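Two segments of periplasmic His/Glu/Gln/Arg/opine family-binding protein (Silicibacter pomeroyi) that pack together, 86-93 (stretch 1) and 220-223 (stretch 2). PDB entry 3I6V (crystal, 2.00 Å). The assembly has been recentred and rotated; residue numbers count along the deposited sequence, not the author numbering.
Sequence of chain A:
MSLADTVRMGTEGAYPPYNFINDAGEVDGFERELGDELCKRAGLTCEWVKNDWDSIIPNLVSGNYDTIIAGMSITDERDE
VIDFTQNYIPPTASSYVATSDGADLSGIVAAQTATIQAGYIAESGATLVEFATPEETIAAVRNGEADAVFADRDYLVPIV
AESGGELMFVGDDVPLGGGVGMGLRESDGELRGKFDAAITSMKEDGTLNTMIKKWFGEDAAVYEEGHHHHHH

Stretch 1, residues 86-93: QNYIPPTA
Stretch 2, residues 220-223: AAVY

Residues 86-93 and 220-223, far apart in one chain, meet through irregular backbone. The first stretch turns corners at Gln86 and Tyr88 (phi/psi -58/163 and -120/-6); Asn87 lies between them at -66/153. Ile89 is extended (-129/138), Pro90 and Pro91 follow at -61/157 and -54/130, and Thr92 and Ala93 continue extended. The second stretch has no helix or strand: Ala220 is at -57/144, Ala221 at -63/129 and Val222 at -127/179. The backbones come nearest at Pro90 and Ala221, whose CA atoms lie 6.4 Å apart.

Tyr223 (chi1 -69°, m; chi2 99°) starts sideways, but its ring reaches across to stretch 1. Tyr223 OH donates a hydrogen bond to Asn87 OD1 (2.7 Å), a side chain with chi1 61° (p) and chi2 35°. Tyr223 OH also lies 3.0 Å from Ile89 N, but the angle is too poor for a hydrogen bond. Pro90, C-gamma exo, covers one face of the ring: its CG sits 3.7 Å from the Tyr223 ring centroid, 14° off the normal, a CH-pi contact, and its CD approaches Tyr223 CZ to 3.5 Å. Pro90 CB meets Ala221 CB at 4.3 Å, and Thr92 CG2 (chi1 54°, p) reaches the same Ala221 CB at 4.3 Å. Val222 points away, yet its O lies 3.9 Å from Pro90 CG. The two stretches together bury 291 Å².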

# COMPACT_ATOMS: atom_id res chain seq x y z
N GLN A 86 -5.19 0.33 14.06
CA GLN A 86 -4.74 1.69 13.87
C GLN A 86 -3.74 1.74 12.70
O GLN A 86 -3.19 0.71 12.32
CB GLN A 86 -4.02 2.17 15.15
CG GLN A 86 -2.73 1.36 15.42
CD GLN A 86 -2.15 1.71 16.77
OE1 GLN A 86 -1.67 2.83 17.00
NE2 GLN A 86 -2.21 0.77 17.68
N ASN A 87 -3.49 2.93 12.16
CA ASN A 87 -2.51 3.02 11.09
C ASN A 87 -1.06 2.68 11.59
O ASN A 87 -0.75 2.79 12.79
CB ASN A 87 -2.61 4.32 10.27
CG ASN A 87 -2.37 5.63 11.08
OD1 ASN A 87 -1.56 5.70 12.02
ND2 ASN A 87 -3.06 6.67 10.66
N TYR A 88 -0.23 2.19 10.67
CA TYR A 88 1.17 1.95 11.01
C TYR A 88 2.11 2.77 10.12
O TYR A 88 3.32 2.80 10.36
CB TYR A 88 1.50 0.48 11.06
CG TYR A 88 1.22 -0.27 9.78
CD1 TYR A 88 0.09 -1.10 9.67
CD2 TYR A 88 2.07 -0.14 8.68
CE1 TYR A 88 -0.18 -1.80 8.46
CE2 TYR A 88 1.82 -0.83 7.48
CZ TYR A 88 0.72 -1.66 7.39
OH TYR A 88 0.46 -2.31 6.20
N ILE A 89 1.54 3.44 9.13
CA ILE A 89 2.18 4.57 8.48
C ILE A 89 1.15 5.71 8.50
O ILE A 89 -0.03 5.45 8.27
CB ILE A 89 2.60 4.26 7.02
CG1 ILE A 89 3.35 2.91 6.93
CG2 ILE A 89 3.44 5.44 6.39
CD1 ILE A 89 3.69 2.51 5.48
N PRO A 90 1.59 6.96 8.80
CA PRO A 90 0.70 8.10 8.74
C PRO A 90 0.15 8.30 7.33
O PRO A 90 0.77 7.82 6.35
CB PRO A 90 1.59 9.31 9.17
CG PRO A 90 2.67 8.64 10.06
CD PRO A 90 2.93 7.32 9.32
N PRO A 91 -1.01 8.99 7.21
CA PRO A 91 -1.58 9.22 5.88
C PRO A 91 -0.52 9.87 5.00
O PRO A 91 0.15 10.81 5.45
CB PRO A 91 -2.74 10.20 6.15
CG PRO A 91 -3.08 10.01 7.62
CD PRO A 91 -1.79 9.63 8.29
N THR A 92 -0.30 9.35 3.80
CA THR A 92 0.61 10.04 2.85
C THR A 92 -0.09 10.34 1.51
O THR A 92 -1.12 9.76 1.20
CB THR A 92 1.97 9.31 2.66
OG1 THR A 92 1.73 7.95 2.28
CG2 THR A 92 2.82 9.33 3.98
N ALA A 93 0.48 11.24 0.72
CA ALA A 93 -0.22 11.76 -0.43
C ALA A 93 -0.34 10.75 -1.57
O ALA A 93 0.36 9.72 -1.60
CB ALA A 93 0.46 13.04 -0.92
N ALA A 220 10.47 11.05 5.45
CA ALA A 220 9.17 10.39 5.57
C ALA A 220 8.36 10.89 6.78
O ALA A 220 8.92 11.20 7.85
CB ALA A 220 9.34 8.88 5.64
N ALA A 221 7.05 10.98 6.61
CA ALA A 221 6.15 11.33 7.71
C ALA A 221 6.22 10.27 8.80
O ALA A 221 6.12 9.06 8.53
CB ALA A 221 4.72 11.52 7.18
N VAL A 222 6.42 10.70 10.04
CA VAL A 222 6.51 9.78 11.17
C VAL A 222 5.53 10.16 12.28
O VAL A 222 4.82 11.13 12.16
CB VAL A 222 7.94 9.69 11.71
CG1 VAL A 222 8.82 8.94 10.71
CG2 VAL A 222 8.50 11.11 12.02
N TYR A 223 5.49 9.40 13.36
CA TYR A 223 4.52 9.65 14.43
C TYR A 223 4.95 10.70 15.48
O TYR A 223 6.04 10.57 16.03
CB TYR A 223 4.14 8.32 15.08
CG TYR A 223 3.31 7.45 14.12
CD1 TYR A 223 3.90 6.42 13.39
CD2 TYR A 223 1.96 7.73 13.92
CE1 TYR A 223 3.14 5.63 12.49
CE2 TYR A 223 1.17 6.95 13.03
CZ TYR A 223 1.77 5.92 12.32
OH TYR A 223 0.98 5.17 11.48